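PDB 6S5X: group B streptococcal R4 surface protein from Streptococcus agalactiae, which probably serves as a cell-wall-attached surface protein implicated in infection, this chain being its most N-terminal Rib domain, an immunoglobulin-like unit. Local coordinates for residues Asp6-Pro12 against Tyr65-Asp71; Asp11-Gln17 against Asp29-Asn33; Gly55-Val61 against Val73-Val79. All coordinates share one frame; numbering follows the deposited sequence.

Interaction 1. Residues Asp6-Pro12 against Tyr65-Asp71; sequences DADKNDP and YPDGSKD. With NA (sodium ion), chain C.
Asp6 lies opposite Tyr65, their CA atoms 6.2 Å apart, and Ala7 opposite Ser69, CA to CA 5.6 Å. Asp6 to Asp8 coil as in a helix but make no regular helix; Tyr65 to Gly68 form a type I turn ahead of the strand that begins at Lys70. Asp6 N reaches Asp67 OD2 at 2.8 Å, nearly straight (169°), and Ala7 N reaches Ser69 OG at 3.0 Å. Asp67 CG sits between its backbone N and carbonyl carbon (chi1 67°), which turns the carboxylate to Asp6 N; OD1 accepts from Ser69 N, an Asx turn, and also from the Ser69 hydroxyl. The carboxylates of Asp6 and Asp67 stack 18° apart, like charges set close. The backbone carbon of Asp6 lies over one face of the Tyr65 ring, and Asn10 ND2 donates to Asp6 O at 2.8 Å, the acceptor lying in the amide plane of Asn10. Tyr65 OH touches Pro12 CD at 3.2 Å and donates to the anti lone pair of Asp71 OD2 at 2.7 Å. Asp71 chelates the sodium unevenly, OD2 at 2.3 Å and OD1 more loosely; Ala7 O, Asn10 O and two waters complete a six-coordinate site tying the N-terminal loop to the Rib domain's final hairpin.

Interaction 2. Residues Asp11-Gln17 against Asp29-Asn33; sequences DPAGKDQ and DSIGN
Asn33 meets the backbone of Asp11-Gln17 with both ends of its amide. Its OD1 accepts from Ala13 N at 2.9 Å, and its ND2 donates to Asp11 O at 3.1 Å, from above that carbonyl's plane. The amide thus spans Pro12, and two bonds fix its rotation. CG sits between the backbone N and the carbonyl carbon (chi1 59°), the torsion that turns the amide onto the neighbouring chain.

Next along, Gly32 N donates to Ala13 O, and Lys15 N donates to Ser30 O from well above the carbonyl plane. These flank the single bridge between Gly14 and Ile31. Ile31 has its CB directed away from Asp11-Gln17, and its side chain packs on Val61 of the sheet, though CD1 and CG2 of Ile31 each lie 4.0 Å from Ala13 O.

At the other end Gln17 carries the contact. Its chi1 of 60° and an extended chain beyond CG lay the amide across CB of Asp29, 3.5 Å from Gln17 NE2, with amide and carboxylate planes 73° apart. NE2 gives an almost straight bond to Ser30 OG at 2.9 Å, the acceptor lying close to the amide plane of Gln17; NE2 also bonds Lys26 O. Ser30 OG in turn donates to a water that is hydrogen-bonded to Lys15 O. A second water joins Gln17 OE1 to Asp29 OD2, and a third links Lys15 NZ with Asp29 O; the ammonium makes no direct contact with the Asp29 carboxylate, 6.6 Å from Lys15 NZ to Asp29 OD1.

With side-chain amides bonding on both sides of it, this is a single beta bridge between largely loop segments before and after strand 17-20, packed on the sheet of the immunoglobulin-like Rib domain.

Interaction 3. Residues Gly55-Val61 against Val73-Val79; sequences GDKPAKV and VDVTVKV
The long antiparallel hairpin of strands 55-64 and 70-80 forms the middle of the four-stranded sheet in this immunoglobulin-like domain. Gly55 pairs with Val79 and Val61 with Val73; the axes of segments 55-61 and 73-79 come within 4.5 Å, with 150° between their directions. Four hydrogen-bonded pairs, with Lys57-Val77 and Ala59-Val75 between the two ends, each use both backbone bonds; Val75 N lies 2.9 Å from Ala59 O. Ala59, Val61, Val73, Val75, Val77 and Val79 share one face, which packs on Val19, Val43 and Phe45. Within it, Val75 CG2 lies 4.0 Å from Ala59 CB and also approaches Val61 CG2. Lys57 leaves the same face with its chain bent at chi2, laying CG against Val79 CG2 at 3.8 Å before NZ bonds Thr53 O. Asp56, Pro58, Lys60, Asp74, Thr76 and Lys78 line the reverse face. There the methylenes of Lys78 run beside Asp56, Lys78 CG 3.4 Å from Asp56 OD1, while the ammonium stays farther off. Lys60 and Asp74 lie side by side, pointing the same way; bends at chi3 and chi4 curl the lysine back, and Lys60 NZ forms a salt bridge with Asp74 OD1 at 2.8 Å, on the syn side but tilted 33° out of the carboxylate plane.

How the interactions relate
Interactions 1 and 2 share Asp11 and Pro12, so the chain leaving the sodium site runs straight into the bridged loops, with contact centres about 15 Å apart; along the sequence, interaction 2 is nested inside the loop that interaction 1 closes. Strand 70-80 connects interactions 1 and 3: Asp71 binds the metal, while the side chain of Val73, two residues later, lies about 8 Å from it. Pro12 O meets Val73 CG2 at 3.7 Å. Interaction 2 lies against the same strand, through packing of Ser30 O on Val75 CG1 and a probable hydrogen bond between Gln17 O and Lys78 N at 2.8 Å.

Interaction 1. Residues Asp6-Pro12 against Tyr65-Asp71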
ATOM      1  N   ASP A   6       9.218   0.901 -14.946  1.00 10.06           N
ATOM      2  CA  ASP A   6       7.795   0.798 -14.632  1.00  8.05           C
ATOM      3  C   ASP A   6       7.367   1.865 -13.628  1.00  9.20           C
ATOM      4  O   ASP A   6       6.262   2.419 -13.727  1.00  8.74           O
ATOM      5  CB  ASP A   6       7.461  -0.580 -14.065  1.00  8.62           C
ATOM      6  CG  ASP A   6       7.509  -1.671 -15.109  1.00 16.42           C
ATOM      7  OD1 ASP A   6       7.464  -1.366 -16.335  1.00 13.23           O
ATOM      8  OD2 ASP A   6       7.617  -2.834 -14.693  1.00 15.14           O
ATOM      9  N   ALA A   7       8.187   2.119 -12.610  1.00  7.91           N
ATOM     10  CA  ALA A   7       7.826   3.147 -11.628  1.00  8.58           C
ATOM     11  C   ALA A   7       7.679   4.509 -12.290  1.00 12.50           C
ATOM     12  O   ALA A   7       6.795   5.288 -11.923  1.00 11.92           O
ATOM     13  CB  ALA A   7       8.857   3.232 -10.513  1.00 11.67           C
ATOM     14  N   ASP A   8       8.538   4.802 -13.276  1.00  9.70           N
ATOM     15  CA  ASP A   8       8.502   6.075 -13.986  1.00 12.05           C
ATOM     16  C   ASP A   8       7.178   6.269 -14.703  1.00 16.44           C
ATOM     17  O   ASP A   8       6.786   7.402 -15.001  1.00 20.37           O
ATOM     18  CB  ASP A   8       9.627   6.146 -15.058  1.00 19.79           C
ATOM     19  CG  ASP A   8      11.039   6.361 -14.487  1.00154.73           C
ATOM     20  OD1 ASP A   8      11.129   6.859 -13.338  1.00 45.70           O
ATOM     21  OD2 ASP A   8      12.049   6.070 -15.227  1.00 23.72           O
ATOM     22  N   LYS A   9       6.551   5.177 -15.104  1.00 11.13           N
ATOM     23  CA  LYS A   9       5.366   5.177 -15.942  1.00 12.50           C
ATOM     24  C   LYS A   9       4.077   4.867 -15.194  1.00 15.41           C
ATOM     25  O   LYS A   9       3.063   4.615 -15.846  1.00 15.25           O
ATOM     26  CB  LYS A   9       5.551   4.152 -17.067  1.00 17.53           C
ATOM     27  CG  LYS A   9       6.614   4.528 -18.090  1.00 47.17           C
ATOM     28  CD  LYS A   9       7.223   3.263 -18.689  1.00 96.60           C
ATOM     29  CE  LYS A   9       8.426   3.570 -19.560  1.00116.94           C
ATOM     30  NZ  LYS A   9       8.940   2.330 -20.213  1.00 62.14           N
ATOM     31  N   ASN A  10       4.106   4.765 -13.867  1.00  7.24           N
ATOM     32  CA  ASN A  10       2.934   4.375 -13.095  1.00  9.24           C
ATOM     33  C   ASN A  10       2.851   5.257 -11.869  1.00 13.10           C
ATOM     34  O   ASN A  10       3.852   5.810 -11.417  1.00 12.04           O
ATOM     35  CB  ASN A  10       2.993   2.897 -12.678  1.00 10.97           C
ATOM     36  CG  ASN A  10       2.717   1.970 -13.831  1.00 12.68           C
ATOM     37  OD1 ASN A  10       1.550   1.712 -14.156  1.00 11.76           O
ATOM     38  ND2 ASN A  10       3.774   1.537 -14.523  1.00  8.78           N
ATOM     39  N   ASP A  11       1.637   5.385 -11.328  1.00 10.35           N
ATOM     40  CA  ASP A  11       1.396   6.259 -10.183  1.00  8.03           C
ATOM     41  C   ASP A  11       0.384   5.605  -9.243  1.00  8.13           C
ATOM     42  O   ASP A  11      -0.821   5.844  -9.332  1.00  9.49           O
ATOM     43  CB  ASP A  11       0.939   7.645 -10.651  1.00 10.17           C
ATOM     44  CG  ASP A  11       1.057   8.712  -9.549  1.00 22.49           C
ATOM     45  OD1 ASP A  11       1.854   8.549  -8.595  1.00 17.63           O
ATOM     46  OD2 ASP A  11       0.340   9.719  -9.636  1.00 15.82           O
ATOM     47  N   PRO A  12       0.837   4.751  -8.350  1.00  7.88           N
ATOM     48  CA  PRO A  12      -0.113   4.136  -7.412  1.00  7.97           C
ATOM     49  C   PRO A  12      -0.697   5.182  -6.481  1.00  8.51           C
ATOM     50  O   PRO A  12      -0.002   6.101  -6.039  1.00 12.29           O
ATOM     51  CB  PRO A  12       0.731   3.120  -6.643  1.00  9.81           C
ATOM     52  CG  PRO A  12       2.134   3.422  -6.947  1.00 14.54           C
ATOM     53  CD  PRO A  12       2.223   4.278  -8.157  1.00 12.66           C
ATOM     54  N   TYR A  65       7.487  -3.181  -8.842  1.00  6.98           N
ATOM     55  CA  TYR A  65       7.155  -3.526 -10.214  1.00  6.95           C
ATOM     56  C   TYR A  65       8.025  -4.688 -10.706  1.00  7.03           C
ATOM     57  O   TYR A  65       9.086  -4.981 -10.141  1.00  7.20           O
ATOM     58  CB  TYR A  65       7.348  -2.297 -11.117  1.00  7.24           C
ATOM     59  CG  TYR A  65       6.467  -1.139 -10.708  1.00  7.37           C
ATOM     60  CD1 TYR A  65       5.106  -1.147 -10.989  1.00 11.51           C
ATOM     61  CD2 TYR A  65       6.976  -0.059  -9.996  1.00  7.68           C
ATOM     62  CE1 TYR A  65       4.288  -0.099 -10.581  1.00 12.03           C
ATOM     63  CE2 TYR A  65       6.187   0.971  -9.601  1.00  9.22           C
ATOM     64  CZ  TYR A  65       4.831   0.960  -9.888  1.00 10.10           C
ATOM     65  OH  TYR A  65       4.044   2.013  -9.463  1.00 10.17           O
ATOM     66  N   PRO A  66       7.603  -5.353 -11.788  1.00  8.39           N
ATOM     67  CA  PRO A  66       8.346  -6.533 -12.271  1.00  9.37           C
ATOM     68  C   PRO A  66       9.771  -6.247 -12.690  1.00 12.06           C
ATOM     69  O   PRO A  66      10.595  -7.171 -12.684  1.00 12.42           O
ATOM     70  CB  PRO A  66       7.510  -7.012 -13.478  1.00 11.73           C
ATOM     71  CG  PRO A  66       6.126  -6.557 -13.168  1.00 11.77           C
ATOM     72  CD  PRO A  66       6.309  -5.202 -12.474  1.00  7.09           C
ATOM     73  N   ASP A  67      10.093  -5.019 -13.062  1.00  7.87           N
ATOM     74  CA  ASP A  67      11.468  -4.683 -13.421  1.00  7.90           C
ATOM     75  C   ASP A  67      12.325  -4.305 -12.225  1.00  8.16           C
ATOM     76  O   ASP A  67      13.510  -3.987 -12.397  1.00 10.14           O
ATOM     77  CB  ASP A  67      11.498  -3.564 -14.475  1.00  8.23           C
ATOM     78  CG  ASP A  67      11.005  -2.225 -13.979  1.00 11.66           C
ATOM     79  OD1 ASP A  67      10.674  -2.085 -12.788  1.00  9.14           O
ATOM     80  OD2 ASP A  67      10.942  -1.284 -14.817  1.00 11.10           O
ATOM     81  N   GLY A  68      11.765  -4.360 -11.022  1.00  7.98           N
ATOM     82  CA  GLY A  68      12.511  -4.067  -9.817  1.00  8.60           C
ATOM     83  C   GLY A  68      12.380  -2.649  -9.307  1.00  9.60           C
ATOM     84  O   GLY A  68      12.713  -2.400  -8.135  1.00 11.61           O
ATOM     85  N   SER A  69      11.875  -1.729 -10.120  1.00  8.51           N
ATOM     86  CA  SER A  69      11.636  -0.384  -9.644  1.00  8.84           C
ATOM     87  C   SER A  69      10.477  -0.402  -8.645  1.00  8.45           C
ATOM     88  O   SER A  69       9.698  -1.351  -8.581  1.00  7.90           O
ATOM     89  CB  SER A  69      11.342   0.560 -10.800  1.00  9.07           C
ATOM     90  OG  SER A  69      10.190   0.195 -11.532  1.00  8.57           O
ATOM     91  N   LYS A  70      10.415   0.647  -7.835  1.00  9.85           N
ATOM     92  CA  LYS A  70       9.465   0.706  -6.731  1.00 10.46           C
ATOM     93  C   LYS A  70       8.876   2.105  -6.603  1.00 10.38           C
ATOM     94  O   LYS A  70       9.492   3.106  -6.991  1.00 10.17           O
ATOM     95  CB  LYS A  70      10.109   0.297  -5.384  1.00 15.07           C
ATOM     96  CG  LYS A  70      10.775  -1.074  -5.354  1.00 17.69           C
ATOM     97  CD  LYS A  70      11.377  -1.427  -3.971  1.00 25.80           C
ATOM     98  CE  LYS A  70      12.309  -2.645  -4.076  1.00 36.60           C
ATOM     99  NZ  LYS A  70      12.458  -3.469  -2.843  1.00 73.30           N
ATOM    100  N   ASP A  71       7.647   2.149  -6.081  1.00  8.88           N
ATOM    101  CA  ASP A  71       6.985   3.362  -5.610  1.00  9.51           C
ATOM    102  C   ASP A  71       6.556   3.101  -4.174  1.00  9.19           C
ATOM    103  O   ASP A  71       6.334   1.958  -3.774  1.00 10.55           O
ATOM    104  CB  ASP A  71       5.744   3.717  -6.459  1.00 12.57           C
ATOM    105  CG  ASP A  71       6.086   4.476  -7.768  1.00 16.69           C
ATOM    106  OD1 ASP A  71       6.875   5.433  -7.681  1.00 17.22           O
ATOM    107  OD2 ASP A  71       5.521   4.173  -8.863  1.00 12.97           O
TER
HETATM  108 NA    NA C 401       5.684   6.175 -10.044  1.00 16.66          NA
HETATM  109  O   HOH W   1       4.568   7.822  -8.844  1.00 19.18           O
HETATM  110  O   HOH W   2       7.633   7.463 -10.123  1.00 22.59           O

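Interaction 2. Residues Asp11-Gln17 against Asp29-Asn33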
ATOM      1  N   ASP A  11       1.637   5.385 -11.328  1.00 10.35           N
ATOM      2  CA  ASP A  11       1.396   6.259 -10.183  1.00  8.03           C
ATOM      3  C   ASP A  11       0.384   5.605  -9.243  1.00  8.13           C
ATOM      4  O   ASP A  11      -0.821   5.844  -9.332  1.00  9.49           O
ATOM      5  CB  ASP A  11       0.939   7.645 -10.651  1.00 10.17           C
ATOM      6  CG  ASP A  11       1.057   8.712  -9.549  1.00 22.49           C
ATOM      7  OD1 ASP A  11       1.854   8.549  -8.595  1.00 17.63           O
ATOM      8  OD2 ASP A  11       0.340   9.719  -9.636  1.00 15.82           O
ATOM      9  N   PRO A  12       0.837   4.751  -8.350  1.00  7.88           N
ATOM     10  CA  PRO A  12      -0.113   4.136  -7.412  1.00  7.97           C
ATOM     11  C   PRO A  12      -0.697   5.182  -6.481  1.00  8.51           C
ATOM     12  O   PRO A  12      -0.002   6.101  -6.039  1.00 12.29           O
ATOM     13  CB  PRO A  12       0.731   3.120  -6.643  1.00  9.81           C
ATOM     14  CG  PRO A  12       2.134   3.422  -6.947  1.00 14.54           C
ATOM     15  CD  PRO A  12       2.223   4.278  -8.157  1.00 12.66           C
ATOM     16  N   ALA A  13      -1.987   5.044  -6.192  1.00  8.79           N
ATOM     17  CA  ALA A  13      -2.702   5.985  -5.344  1.00  9.42           C
ATOM     18  C   ALA A  13      -3.049   5.326  -4.024  1.00 11.53           C
ATOM     19  O   ALA A  13      -3.624   4.241  -4.007  1.00 10.62           O
ATOM     20  CB  ALA A  13      -3.977   6.496  -6.002  1.00 10.23           C
ATOM     21  N   GLY A  14      -2.670   5.969  -2.936  1.00 13.33           N
ATOM     22  CA  GLY A  14      -3.029   5.470  -1.621  1.00 11.55           C
ATOM     23  C   GLY A  14      -4.514   5.572  -1.342  1.00 14.93           C
ATOM     24  O   GLY A  14      -5.212   6.471  -1.826  1.00 15.04           O
ATOM     25  N   LYS A  15      -4.985   4.634  -0.516  1.00 10.53           N
ATOM     26  CA  LYS A  15      -6.366   4.549  -0.060  1.00 12.67           C
ATOM     27  C   LYS A  15      -6.365   4.246   1.432  1.00 10.58           C
ATOM     28  O   LYS A  15      -5.690   3.315   1.885  1.00 13.79           O
ATOM     29  CB  LYS A  15      -7.080   3.427  -0.839  1.00 17.76           C
ATOM     30  CG  LYS A  15      -8.547   3.342  -0.791  1.00 24.62           C
ATOM     31  CD  LYS A  15      -8.956   2.042  -1.467  1.00 24.68           C
ATOM     32  CE  LYS A  15     -10.355   2.101  -2.036  1.00 71.09           C
ATOM     33  NZ  LYS A  15     -11.177   0.963  -1.552  1.00 84.63           N
ATOM     34  N   ASP A  16      -7.120   5.034   2.182  1.00 12.36           N
ATOM     35  CA  ASP A  16      -7.327   4.775   3.600  1.00 11.44           C
ATOM     36  C   ASP A  16      -8.244   3.567   3.746  1.00 15.30           C
ATOM     37  O   ASP A  16      -9.134   3.323   2.923  1.00 16.61           O
ATOM     38  CB  ASP A  16      -7.908   6.031   4.265  1.00 26.02           C
ATOM     39  CG  ASP A  16      -6.917   7.211   4.255  1.00 24.10           C
ATOM     40  OD1 ASP A  16      -5.736   6.989   3.854  1.00 42.25           O
ATOM     41  OD2 ASP A  16      -7.307   8.345   4.632  1.00 66.98           O
ATOM     42  N   GLN A  17      -7.997   2.781   4.771  1.00 13.28           N
ATOM     43  CA  GLN A  17      -8.895   1.690   5.097  1.00 13.44           C
ATOM     44  C   GLN A  17      -9.149   1.710   6.591  1.00 17.15           C
ATOM     45  O   GLN A  17      -8.404   2.319   7.366  1.00 17.20           O
ATOM     46  CB  GLN A  17      -8.356   0.322   4.591  1.00 25.10           C
ATOM     47  CG  GLN A  17      -7.030  -0.169   5.108  1.00 24.20           C
ATOM     48  CD  GLN A  17      -6.759  -1.644   4.695  1.00 12.58           C
ATOM     49  OE1 GLN A  17      -7.554  -2.545   4.964  1.00 13.14           O
ATOM     50  NE2 GLN A  17      -5.638  -1.865   4.035  1.00  9.61           N
ATOM     51  N   ASP A  29      -5.555  -3.507   0.004  1.00  8.25           N
ATOM     52  CA  ASP A  29      -6.739  -2.713   0.305  1.00 10.15           C
ATOM     53  C   ASP A  29      -6.391  -1.257   0.605  1.00 11.31           C
ATOM     54  O   ASP A  29      -7.293  -0.456   0.879  1.00 13.25           O
ATOM     55  CB  ASP A  29      -7.477  -3.383   1.479  1.00  9.24           C
ATOM     56  CG  ASP A  29      -8.141  -4.722   1.078  1.00 19.48           C
ATOM     57  OD1 ASP A  29      -8.508  -4.896  -0.115  1.00 21.74           O
ATOM     58  OD2 ASP A  29      -8.280  -5.617   1.942  1.00 17.97           O
ATOM     59  N   SER A  30      -5.103  -0.918   0.608  1.00  7.75           N
ATOM     60  CA  SER A  30      -4.599   0.440   0.756  1.00  8.34           C
ATOM     61  C   SER A  30      -4.151   1.059  -0.568  1.00 11.06           C
ATOM     62  O   SER A  30      -3.520   2.115  -0.558  1.00  9.87           O
ATOM     63  CB  SER A  30      -3.438   0.453   1.749  1.00  7.33           C
ATOM     64  OG  SER A  30      -3.901   0.239   3.079  1.00 13.14           O
ATOM     65  N   ILE A  31      -4.419   0.400  -1.692  1.00  8.37           N
ATOM     66  CA  ILE A  31      -4.084   0.916  -3.015  1.00  9.90           C
ATOM     67  C   ILE A  31      -5.368   1.042  -3.807  1.00 12.23           C
ATOM     68  O   ILE A  31      -6.154   0.094  -3.864  1.00 12.88           O
ATOM     69  CB  ILE A  31      -3.078   0.008  -3.746  1.00  8.32           C
ATOM     70  CG1 ILE A  31      -1.785  -0.017  -2.950  1.00 11.96           C
ATOM     71  CG2 ILE A  31      -2.876   0.524  -5.176  1.00  8.58           C
ATOM     72  CD1 ILE A  31      -1.121   1.331  -2.882  1.00 11.55           C
ATOM     73  N   GLY A  32      -5.592   2.212  -4.416  1.00  8.66           N
ATOM     74  CA  GLY A  32      -6.857   2.452  -5.079  1.00 13.20           C
ATOM     75  C   GLY A  32      -6.895   2.092  -6.551  1.00 17.67           C
ATOM     76  O   GLY A  32      -7.965   2.116  -7.167  1.00 14.77           O
ATOM     77  N   ASN A  33      -5.758   1.788  -7.160  1.00 10.79           N
ATOM     78  CA  ASN A  33      -5.719   1.545  -8.605  1.00  8.61           C
ATOM     79  C   ASN A  33      -4.819   0.367  -8.948  1.00  9.55           C
ATOM     80  O   ASN A  33      -4.089   0.382  -9.948  1.00  9.74           O
ATOM     81  CB  ASN A  33      -5.265   2.799  -9.358  1.00  8.66           C
ATOM     82  CG  ASN A  33      -3.886   3.290  -8.939  1.00  8.25           C
ATOM     83  OD1 ASN A  33      -3.433   3.072  -7.812  1.00  9.01           O
ATOM     84  ND2 ASN A  33      -3.218   3.997  -9.866  1.00  9.35           N
TER
HETATM   85  O   HOH W   3      -4.794   2.485   4.091  1.00 13.21           O
HETATM   86  O   HOH W   4      -9.951  -0.601   1.013  1.00 19.83           O
HETATM   87  O   HOH W   5      -7.375  -5.166   4.502  1.00  9.90           O

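Interaction 3. Residues Gly55-Val61 against Val73-Val79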
ATOM      1  N   GLY A  55      -7.100   3.795  16.740  1.00 19.63           N
ATOM      2  CA  GLY A  55      -6.377   4.997  16.367  1.00 21.85           C
ATOM      3  C   GLY A  55      -6.105   5.036  14.882  1.00 13.31           C
ATOM      4  O   GLY A  55      -6.328   4.066  14.155  1.00 14.93           O
ATOM      5  N   ASP A  56      -5.607   6.193  14.436  1.00 12.95           N
ATOM      6  CA  ASP A  56      -5.152   6.388  13.060  1.00 17.22           C
ATOM      7  C   ASP A  56      -3.690   5.958  12.975  1.00 17.60           C
ATOM      8  O   ASP A  56      -2.810   6.592  13.555  1.00 20.89           O
ATOM      9  CB  ASP A  56      -5.316   7.846  12.635  1.00 29.50           C
ATOM     10  CG  ASP A  56      -6.766   8.230  12.343  1.00 40.90           C
ATOM     11  OD1 ASP A  56      -7.629   7.332  12.218  1.00 31.31           O
ATOM     12  OD2 ASP A  56      -7.046   9.445  12.267  1.00 59.84           O
ATOM     13  N   LYS A  57      -3.427   4.866  12.268  1.00 11.73           N
ATOM     14  CA  LYS A  57      -2.086   4.332  12.199  1.00 11.28           C
ATOM     15  C   LYS A  57      -1.473   4.714  10.862  1.00 16.54           C
ATOM     16  O   LYS A  57      -1.966   4.253   9.824  1.00 17.07           O
ATOM     17  CB  LYS A  57      -2.114   2.808  12.338  1.00 12.24           C
ATOM     18  CG  LYS A  57      -3.005   2.263  13.463  1.00 13.51           C
ATOM     19  CD  LYS A  57      -2.592   2.738  14.808  1.00 14.27           C
ATOM     20  CE  LYS A  57      -3.564   2.163  15.855  1.00 20.51           C
ATOM     21  NZ  LYS A  57      -3.055   2.122  17.230  1.00 21.40           N
ATOM     22  N   PRO A  58      -0.393   5.493  10.820  1.00 13.82           N
ATOM     23  CA  PRO A  58       0.265   5.737   9.534  1.00 11.05           C
ATOM     24  C   PRO A  58       1.004   4.501   9.092  1.00 16.36           C
ATOM     25  O   PRO A  58       1.564   3.764   9.914  1.00 13.22           O
ATOM     26  CB  PRO A  58       1.225   6.889   9.822  1.00 17.42           C
ATOM     27  CG  PRO A  58       1.515   6.773  11.300  1.00 28.42           C
ATOM     28  CD  PRO A  58       0.262   6.219  11.926  1.00 18.09           C
ATOM     29  N   ALA A  59       0.994   4.275   7.779  1.00 12.00           N
ATOM     30  CA  ALA A  59       1.631   3.114   7.192  1.00  8.51           C
ATOM     31  C   ALA A  59       2.175   3.505   5.832  1.00  8.73           C
ATOM     32  O   ALA A  59       1.789   4.528   5.265  1.00 13.11           O
ATOM     33  CB  ALA A  59       0.656   1.951   7.063  1.00 12.55           C
ATOM     34  N   LYS A  60       3.070   2.671   5.303  1.00  9.39           N
ATOM     35  CA  LYS A  60       3.609   2.886   3.964  1.00 11.01           C
ATOM     36  C   LYS A  60       3.427   1.612   3.157  1.00 12.90           C
ATOM     37  O   LYS A  60       3.756   0.522   3.640  1.00 11.62           O
ATOM     38  CB  LYS A  60       5.093   3.278   4.012  1.00 14.82           C
ATOM     39  CG  LYS A  60       5.395   4.605   4.705  1.00 32.89           C
ATOM     40  CD  LYS A  60       6.889   4.909   4.652  1.00 76.86           C
ATOM     41  CE  LYS A  60       7.386   5.118   3.223  1.00 86.08           C
ATOM     42  NZ  LYS A  60       6.747   6.300   2.563  1.00 94.58           N
ATOM     43  N   VAL A  61       2.884   1.733   1.948  1.00 10.01           N
ATOM     44  CA  VAL A  61       2.782   0.598   1.033  1.00  7.23           C
ATOM     45  C   VAL A  61       3.928   0.706   0.028  1.00  7.01           C
ATOM     46  O   VAL A  61       4.103   1.745  -0.622  1.00  9.72           O
ATOM     47  CB  VAL A  61       1.422   0.547   0.325  1.00  8.10           C
ATOM     48  CG1 VAL A  61       1.378  -0.605  -0.636  1.00  9.91           C
ATOM     49  CG2 VAL A  61       0.292   0.427   1.333  1.00 12.09           C
ATOM     50  N   VAL A  73       3.724   4.609  -1.158  1.00 11.61           N
ATOM     51  CA  VAL A  73       2.538   5.410  -0.926  1.00 14.14           C
ATOM     52  C   VAL A  73       2.359   5.510   0.577  1.00  9.79           C
ATOM     53  O   VAL A  73       2.490   4.501   1.279  1.00 12.74           O
ATOM     54  CB  VAL A  73       1.301   4.771  -1.589  1.00 23.12           C
ATOM     55  CG1 VAL A  73       0.098   5.647  -1.441  1.00 28.49           C
ATOM     56  CG2 VAL A  73       1.613   4.460  -3.082  1.00 35.19           C
ATOM     57  N   ASP A  74       2.152   6.730   1.073  1.00 12.03           N
ATOM     58  CA  ASP A  74       1.819   6.949   2.474  1.00 12.15           C
ATOM     59  C   ASP A  74       0.313   6.803   2.650  1.00 15.66           C
ATOM     60  O   ASP A  74      -0.461   7.461   1.947  1.00 18.22           O
ATOM     61  CB  ASP A  74       2.257   8.344   2.935  1.00 19.35           C
ATOM     62  CG  ASP A  74       3.767   8.494   3.004  1.00 37.24           C
ATOM     63  OD1 ASP A  74       4.436   7.570   3.509  1.00 39.94           O
ATOM     64  OD2 ASP A  74       4.282   9.522   2.517  1.00 55.81           O
ATOM     65  N   VAL A  75      -0.115   5.984   3.609  1.00 11.13           N
ATOM     66  CA  VAL A  75      -1.538   5.785   3.864  1.00  9.80           C
ATOM     67  C   VAL A  75      -1.807   5.791   5.365  1.00 11.43           C
ATOM     68  O   VAL A  75      -0.903   5.845   6.193  1.00 14.05           O
ATOM     69  CB  VAL A  75      -2.082   4.470   3.253  1.00 12.84           C
ATOM     70  CG1 VAL A  75      -1.770   4.408   1.766  1.00 19.21           C
ATOM     71  CG2 VAL A  75      -1.506   3.275   3.955  1.00 11.36           C
ATOM     72  N   THR A  76      -3.089   5.741   5.695  1.00 15.33           N
ATOM     73  CA  THR A  76      -3.572   5.660   7.063  1.00 16.95           C
ATOM     74  C   THR A  76      -4.443   4.419   7.193  1.00 13.18           C
ATOM     75  O   THR A  76      -5.329   4.197   6.368  1.00 12.64           O
ATOM     76  CB  THR A  76      -4.411   6.886   7.431  1.00 17.91           C
ATOM     77  OG1 THR A  76      -3.627   8.074   7.318  1.00 22.95           O
ATOM     78  CG2 THR A  76      -4.897   6.746   8.864  1.00 20.14           C
ATOM     79  N   VAL A  77      -4.206   3.622   8.228  1.00 11.93           N
ATOM     80  CA  VAL A  77      -5.118   2.545   8.578  1.00  9.09           C
ATOM     81  C   VAL A  77      -5.845   2.965   9.841  1.00 13.72           C
ATOM     82  O   VAL A  77      -5.219   3.101  10.901  1.00 11.46           O
ATOM     83  CB  VAL A  77      -4.389   1.220   8.779  1.00 11.28           C
ATOM     84  CG1 VAL A  77      -5.360   0.164   9.223  1.00 13.52           C
ATOM     85  CG2 VAL A  77      -3.741   0.779   7.470  1.00 13.71           C
ATOM     86  N   LYS A  78      -7.158   3.170   9.743  1.00 16.17           N
ATOM     87  CA  LYS A  78      -7.948   3.573  10.902  1.00 12.55           C
ATOM     88  C   LYS A  78      -8.428   2.317  11.621  1.00 11.70           C
ATOM     89  O   LYS A  78      -9.056   1.449  11.006  1.00 17.51           O
ATOM     90  CB  LYS A  78      -9.127   4.449  10.490  1.00 19.45           C
ATOM     91  CG  LYS A  78      -9.964   4.957  11.686  1.00 30.96           C
ATOM     92  CD  LYS A  78     -11.174   5.793  11.247  1.00 28.99           C
ATOM     93  CE  LYS A  78     -11.974   6.265  12.457  1.00 57.43           C
ATOM     94  NZ  LYS A  78     -13.215   6.997  12.073  1.00 83.28           N
ATOM     95  N   VAL A  79      -8.073   2.189  12.895  1.00 12.02           N
ATOM     96  CA  VAL A  79      -8.463   1.045  13.716  1.00 10.98           C
ATOM     97  C   VAL A  79      -9.537   1.512  14.679  1.00 14.73           C
ATOM     98  O   VAL A  79      -9.356   2.514  15.381  1.00 14.43           O
ATOM     99  CB  VAL A  79      -7.273   0.445  14.481  1.00 10.65           C
ATOM    100  CG1 VAL A  79      -7.723  -0.797  15.239  1.00 11.27           C
ATOM    101  CG2 VAL A  79      -6.143   0.135  13.500  1.00 12.72           C
TER
HETATM  102  O   HOH W   6       3.290   6.663   6.383  1.00 32.87           O